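Local coordinates for protein peroxinectin A (PDB 6ERC) that uses hydrogen peroxide to oxidise phenolic donors, iodide and thiocyanate at a heme, as a secreted glycoprotein of the animal heme peroxidase family, at residues A[18-30]-A[287-299]. Sequence-based numbering, arbitrary orientation.
With HEM (protoporphyrin IX containing Fe), chain F.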
loop_
_atom_site.group_PDB
_atom_site.type_symbol
_atom_site.label_atom_id
_atom_site.label_comp_id
_atom_site.label_asym_id
_atom_site.label_seq_id
_atom_site.Cartn_x
_atom_site.Cartn_y
_atom_site.Cartn_z
ATOM N N LYS A 18 20.594 10.724 4.944
ATOM C CA LYS A 18 19.610 9.768 5.433
ATOM C C LYS A 18 18.176 10.184 5.134
ATOM O O LYS A 18 17.257 9.407 5.406
ATOM C CB LYS A 18 19.787 9.563 6.940
ATOM C CG LYS A 18 21.080 8.863 7.328
ATOM C CD LYS A 18 21.167 8.668 8.838
ATOM C CE LYS A 18 22.409 7.882 9.242
ATOM N NZ LYS A 18 22.523 7.731 10.728
ATOM N N GLN A 19 17.960 11.371 4.570
ATOM C CA GLN A 19 16.608 11.856 4.325
ATOM C C GLN A 19 15.866 10.917 3.383
ATOM O O GLN A 19 16.283 10.710 2.240
ATOM C CB GLN A 19 16.661 13.267 3.746
ATOM C CG GLN A 19 15.303 13.909 3.527
ATOM C CD GLN A 19 15.409 15.399 3.280
ATOM O OE1 GLN A 19 15.550 16.183 4.218
ATOM N NE2 GLN A 19 15.353 15.799 2.014
ATOM N N GLY A 20 14.762 10.351 3.865
ATOM C CA GLY A 20 13.979 9.416 3.087
ATOM C C GLY A 20 14.469 7.986 3.120
ATOM O O GLY A 20 13.829 7.116 2.512
ATOM N N SER A 21 15.570 7.705 3.811
ATOM C CA SER A 21 16.135 6.367 3.807
ATOM C C SER A 21 15.362 5.454 4.758
ATOM O O SER A 21 14.549 5.894 5.575
ATOM C CB SER A 21 17.616 6.408 4.186
ATOM O OG SER A 21 17.800 6.892 5.503
ATOM N N ILE A 22 15.635 4.155 4.638
ATOM C CA ILE A 22 14.903 3.150 5.394
ATOM C C ILE A 22 15.202 3.288 6.883
ATOM O O ILE A 22 16.281 3.738 7.289
ATOM C CB ILE A 22 15.257 1.743 4.876
ATOM C CG1 ILE A 22 14.365 0.687 5.525
ATOM C CG2 ILE A 22 16.727 1.428 5.130
ATOM C CD1 ILE A 22 14.362 -0.640 4.799
ATOM N N PHE A 23 14.225 2.900 7.709
ATOM C CA PHE A 23 14.368 2.892 9.167
ATOM C C PHE A 23 14.531 4.302 9.729
ATOM O O PHE A 23 15.331 4.536 10.636
ATOM C CB PHE A 23 15.538 1.997 9.599
ATOM C CG PHE A 23 15.441 0.585 9.097
ATOM C CD1 PHE A 23 14.283 -0.154 9.276
ATOM C CD2 PHE A 23 16.509 -0.000 8.435
ATOM C CE1 PHE A 23 14.196 -1.453 8.811
ATOM C CE2 PHE A 23 16.424 -1.298 7.967
ATOM C CZ PHE A 23 15.268 -2.024 8.154
ATOM N N THR A 24 13.763 5.249 9.195
ATOM C CA THR A 24 13.794 6.619 9.696
ATOM C C THR A 24 12.402 7.059 10.143
ATOM O O THR A 24 11.394 6.594 9.595
ATOM C CB THR A 24 14.308 7.597 8.632
ATOM O OG1 THR A 24 13.471 7.536 7.473
ATOM C CG2 THR A 24 15.744 7.270 8.246
ATOM N N PRO A 25 12.310 7.939 11.146
ATOM C CA PRO A 25 10.990 8.346 11.648
ATOM C C PRO A 25 10.113 8.903 10.539
ATOM O O PRO A 25 10.590 9.504 9.568
ATOM C CB PRO A 25 11.307 9.428 12.694
ATOM C CG PRO A 25 12.783 9.342 12.980
ATOM C CD PRO A 25 13.417 8.373 12.019
ATOM N N PHE A 26 8.810 8.664 10.681
ATOM C CA PHE A 26 7.835 9.262 9.778
ATOM C C PHE A 26 7.767 10.773 9.983
ATOM O O PHE A 26 8.251 11.321 10.980
ATOM C CB PHE A 26 6.439 8.660 9.991
ATOM C CG PHE A 26 6.266 7.291 9.401
ATOM C CD1 PHE A 26 6.062 7.127 8.041
ATOM C CD2 PHE A 26 6.264 6.166 10.213
ATOM C CE1 PHE A 26 5.883 5.867 7.501
ATOM C CE2 PHE A 26 6.084 4.904 9.676
ATOM C CZ PHE A 26 5.893 4.756 8.318
ATOM N N ILE A 27 7.145 11.439 9.024
ATOM C CA ILE A 27 6.852 12.861 9.123
ATOM C C ILE A 27 5.444 13.030 9.687
ATOM O O ILE A 27 4.610 12.123 9.621
ATOM C CB ILE A 27 7.000 13.558 7.744
ATOM C CG1 ILE A 27 8.447 13.477 7.251
ATOM C CG2 ILE A 27 6.559 15.016 7.789
ATOM C CD1 ILE A 27 9.459 14.189 8.141
ATOM N N ARG A 28 5.180 14.198 10.266
ATOM C CA ARG A 28 3.861 14.548 10.774
ATOM C C ARG A 28 3.363 15.799 10.067
ATOM O O ARG A 28 4.070 16.810 10.014
ATOM C CB ARG A 28 3.891 14.785 12.289
ATOM C CG ARG A 28 4.216 13.557 13.120
ATOM C CD ARG A 28 2.985 12.710 13.403
ATOM N NE ARG A 28 3.318 11.570 14.254
ATOM C CZ ARG A 28 2.445 10.664 14.681
ATOM N NH1 ARG A 28 1.165 10.751 14.347
ATOM N NH2 ARG A 28 2.858 9.665 15.448
ATOM N N LEU A 29 2.150 15.724 9.521
ATOM C CA LEU A 29 1.468 16.932 9.070
ATOM C C LEU A 29 0.777 17.641 10.223
ATOM O O LEU A 29 0.619 18.866 10.188
ATOM C CB LEU A 29 0.439 16.593 7.991
ATOM C CG LEU A 29 0.934 15.786 6.790
ATOM C CD1 LEU A 29 -0.211 15.568 5.814
ATOM C CD2 LEU A 29 2.104 16.479 6.110
ATOM N N ALA A 30 0.370 16.891 11.246
ATOM C CA ALA A 30 -0.343 17.429 12.394
ATOM C C ALA A 30 0.240 16.835 13.668
ATOM O O ALA A 30 0.681 15.684 13.687
ATOM C CB ALA A 30 -1.841 17.119 12.308
ATOM N N ASN A 287 15.379 21.061 -1.047
ATOM C CA ASN A 287 14.855 21.407 0.265
ATOM C C ASN A 287 13.581 20.651 0.621
ATOM O O ASN A 287 13.094 20.791 1.749
ATOM C CB ASN A 287 14.585 22.910 0.338
ATOM C CG ASN A 287 15.825 23.735 0.076
ATOM O OD1 ASN A 287 16.929 23.357 0.472
ATOM N ND2 ASN A 287 15.653 24.866 -0.601
ATOM N N VAL A 288 13.028 19.872 -0.301
ATOM C CA VAL A 288 11.809 19.113 -0.054
ATOM C C VAL A 288 12.178 17.755 0.521
ATOM O O VAL A 288 13.092 17.080 0.030
ATOM C CB VAL A 288 10.987 18.969 -1.349
ATOM C CG1 VAL A 288 9.874 17.940 -1.186
ATOM C CG2 VAL A 288 10.405 20.314 -1.744
ATOM N N ASN A 289 11.459 17.348 1.565
ATOM C CA ASN A 289 11.663 16.055 2.204
ATOM C C ASN A 289 10.640 15.068 1.655
ATOM O O ASN A 289 9.431 15.280 1.793
ATOM C CB ASN A 289 11.542 16.173 3.723
ATOM C CG ASN A 289 11.870 14.876 4.438
ATOM O OD1 ASN A 289 12.261 13.891 3.817
ATOM N ND2 ASN A 289 11.723 14.877 5.756
ATOM N N ALA A 290 11.127 13.998 1.028
ATOM C CA ALA A 290 10.262 12.981 0.447
ATOM C C ALA A 290 9.765 11.963 1.464
ATOM O O ALA A 290 8.943 11.112 1.107
ATOM C CB ALA A 290 11.004 12.252 -0.676
ATOM N N GLN A 291 10.242 12.024 2.708
ATOM C CA GLN A 291 9.841 11.064 3.727
ATOM C C GLN A 291 8.322 10.994 3.829
ATOM O O GLN A 291 7.628 12.006 3.702
ATOM C CB GLN A 291 10.446 11.455 5.078
ATOM C CG GLN A 291 10.203 10.457 6.202
ATOM C CD GLN A 291 11.088 9.234 6.104
ATOM O OE1 GLN A 291 12.232 9.315 5.654
ATOM N NE2 GLN A 291 10.567 8.090 6.529
ATOM N N VAL A 292 7.806 9.784 4.057
ATOM C CA VAL A 292 6.365 9.590 4.143
ATOM C C VAL A 292 5.835 10.216 5.428
ATOM O O VAL A 292 6.493 10.190 6.476
ATOM C CB VAL A 292 6.019 8.092 4.072
ATOM C CG1 VAL A 292 4.518 7.868 4.289
ATOM C CG2 VAL A 292 6.460 7.505 2.740
ATOM N N SER A 293 4.634 10.781 5.353
ATOM C CA SER A 293 3.984 11.346 6.524
ATOM C C SER A 293 3.206 10.268 7.263
ATOM O O SER A 293 2.669 9.333 6.664
ATOM C CB SER A 293 3.039 12.481 6.133
ATOM O OG SER A 293 1.906 11.976 5.449
ATOM N N ASN A 294 3.144 10.415 8.587
ATOM C CA ASN A 294 2.451 9.433 9.409
ATOM C C ASN A 294 0.974 9.358 9.058
ATOM O O ASN A 294 0.381 8.273 9.095
ATOM C CB ASN A 294 2.632 9.776 10.887
ATOM C CG ASN A 294 2.574 8.558 11.775
ATOM O OD1 ASN A 294 1.628 7.771 11.712
ATOM N ND2 ASN A 294 3.599 8.383 12.602
ATOM N N GLU A 295 0.367 10.489 8.702
ATOM C CA GLU A 295 -1.053 10.495 8.373
ATOM C C GLU A 295 -1.314 9.860 7.015
ATOM O O GLU A 295 -2.380 9.271 6.806
ATOM C CB GLU A 295 -1.596 11.924 8.397
ATOM C CG GLU A 295 -1.463 12.633 9.741
ATOM C CD GLU A 295 -0.063 13.175 9.984
ATOM O OE1 GLU A 295 0.854 12.839 9.205
ATOM O OE2 GLU A 295 0.118 13.941 10.955
ATOM N N PHE A 296 -0.361 9.971 6.086
ATOM C CA PHE A 296 -0.540 9.401 4.753
ATOM C C PHE A 296 -0.688 7.888 4.825
ATOM O O PHE A 296 -1.693 7.324 4.378
ATOM C CB PHE A 296 0.643 9.789 3.861
ATOM C CG PHE A 296 0.634 9.124 2.507
ATOM C CD1 PHE A 296 -0.098 9.659 1.458
ATOM C CD2 PHE A 296 1.371 7.971 2.279
ATOM C CE1 PHE A 296 -0.103 9.052 0.210
ATOM C CE2 PHE A 296 1.370 7.361 1.029
ATOM C CZ PHE A 296 0.633 7.903 -0.002
ATOM N N THR A 297 0.308 7.210 5.392
ATOM C CA THR A 297 0.289 5.754 5.408
ATOM C C THR A 297 -0.676 5.204 6.450
ATOM O O THR A 297 -1.300 4.162 6.219
ATOM C CB THR A 297 1.703 5.216 5.652
ATOM O OG1 THR A 297 1.711 3.796 5.480
ATOM C CG2 THR A 297 2.199 5.552 7.049
ATOM N N THR A 298 -0.824 5.883 7.587
ATOM C CA THR A 298 -1.673 5.366 8.654
ATOM C C THR A 298 -3.151 5.623 8.383
ATOM O O THR A 298 -3.995 4.779 8.701
ATOM C CB THR A 298 -1.273 5.989 9.992
ATOM O OG1 THR A 298 0.144 5.872 10.177
ATOM C CG2 THR A 298 -1.990 5.294 11.141
ATOM N N THR A 299 -3.486 6.775 7.796
ATOM C CA THR A 299 -4.877 7.214 7.702
ATOM C C THR A 299 -5.340 7.352 6.258
ATOM O O THR A 299 -6.197 6.580 5.821
ATOM C CB THR A 299 -5.047 8.532 8.462
ATOM O OG1 THR A 299 -4.399 8.441 9.738
ATOM C CG2 THR A 299 -6.526 8.845 8.666
HETATM C CHA HEM F . -1.516 -1.841 5.459
HETATM C CHB HEM F . -3.698 -5.874 3.927
HETATM C CHC HEM F . -5.149 -3.539 -0.087
HETATM C CHD HEM F . -3.164 0.554 1.578
HETATM C C1A HEM F . -2.034 -3.111 5.418
HETATM C C2A HEM F . -1.979 -4.080 6.484
HETATM C C3A HEM F . -2.583 -5.197 6.071
HETATM C C4A HEM F . -3.037 -4.970 4.717
HETATM C CMA HEM F . -2.767 -6.508 6.867
HETATM C CAA HEM F . -1.339 -3.822 7.858
HETATM C CBA HEM F . -2.471 -3.803 8.875
HETATM C CGA HEM F . -2.053 -3.021 10.093
HETATM O O1A HEM F . -1.800 -1.795 9.971
HETATM O O2A HEM F . -1.985 -3.623 11.194
HETATM C C1B HEM F . -4.257 -5.589 2.704
HETATM C C2B HEM F . -4.952 -6.540 1.873
HETATM C C3B HEM F . -5.351 -5.904 0.759
HETATM C C4B HEM F . -4.921 -4.523 0.856
HETATM C CMB HEM F . -5.142 -8.015 2.280
HETATM C CAB HEM F . -6.140 -6.445 -0.456
HETATM C CBB HEM F . -6.617 -7.692 -0.524
HETATM C C1C HEM F . -4.750 -2.223 0.009
HETATM C C2C HEM F . -4.996 -1.174 -0.966
HETATM C C3C HEM F . -4.440 -0.035 -0.499
HETATM C C4C HEM F . -3.834 -0.346 0.778
HETATM C CMC HEM F . -5.781 -1.440 -2.268
HETATM C CAC HEM F . -4.362 1.407 -1.065
HETATM C CBC HEM F . -4.864 1.819 -2.231
HETATM C C1D HEM F . -2.510 0.251 2.748
HETATM C C2D HEM F . -1.676 1.152 3.509
HETATM C C3D HEM F . -1.236 0.487 4.581
HETATM C C4D HEM F . -1.755 -0.857 4.529
HETATM C CMD HEM F . -1.397 2.622 3.135
HETATM C CAD HEM F . -0.299 0.999 5.689
HETATM C CBD HEM F . 1.106 0.916 5.102
HETATM C CGD HEM F . 2.124 0.580 6.165
HETATM O O1D HEM F . 2.306 -0.631 6.452
HETATM O O2D HEM F . 2.763 1.506 6.725
HETATM N NA HEM F . -2.686 -3.688 4.350
HETATM N NB HEM F . -4.255 -4.369 2.057
HETATM N NC HEM F . -4.038 -1.680 1.056
HETATM N ND HEM F . -2.534 -0.966 3.398
HETATM FE FE HEM F . -3.336 -2.658 2.709
HETATM O O HOH W 1 13.974 14.094 0.181
HETATM O O HOH W 2 11.880 5.568 5.033
HETATM O O HOH W 3 -0.303 13.251 13.574
#
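Glu295 turns its carboxylate onto the backbone amides of Leu29 and Ala30. Glu295 OE1 takes a nearly straight bond from Leu29 N (176°). Ala30 N reaches Glu295 OE2 at 3.0 Å, from above the carboxylate plane. A bend at chi2 (79°) brings the carboxylate to these two amides. A water joins OE2 to Ala30 O and Arg28 NH1. With an alanine here, the amides of Leu29 and Ala30 would probably lose their acceptor, and the bridging water one of its mates. Next to this, a single beta bridge pairs Ile27 with Ser293: Ile27 N meets Val292 O (2.9 Å). Asn294 N, in the first turn of the helix, gives to Ile27 O, though the modelled distance of 2.5 Å is very short and its exact value doubtful. Ser293 OG caps that helix by accepting from Phe296 N.

The Asn294 amide stacks on one face of the Arg28 guanidinium, ND2 lying 3.2 Å above its plane. Both groups are also held by Glu141 and His390. At the other end, Thr24 OG1 lies 2.8 Å from Gln291 OE1, and the Gln19 and Asn289 amides stack. The Phe26 ring has Val292 O at its edge, in plane, while Phe26 CE1 touches Thr297 CG2 (3.7 Å).

Thr297 OG1 donates to heme O2D, so the contact reaches the heme pocket. Strand 139-144 lies against Phe26 and Gln291, and helix 452-467 packs on Leu29 and Val292.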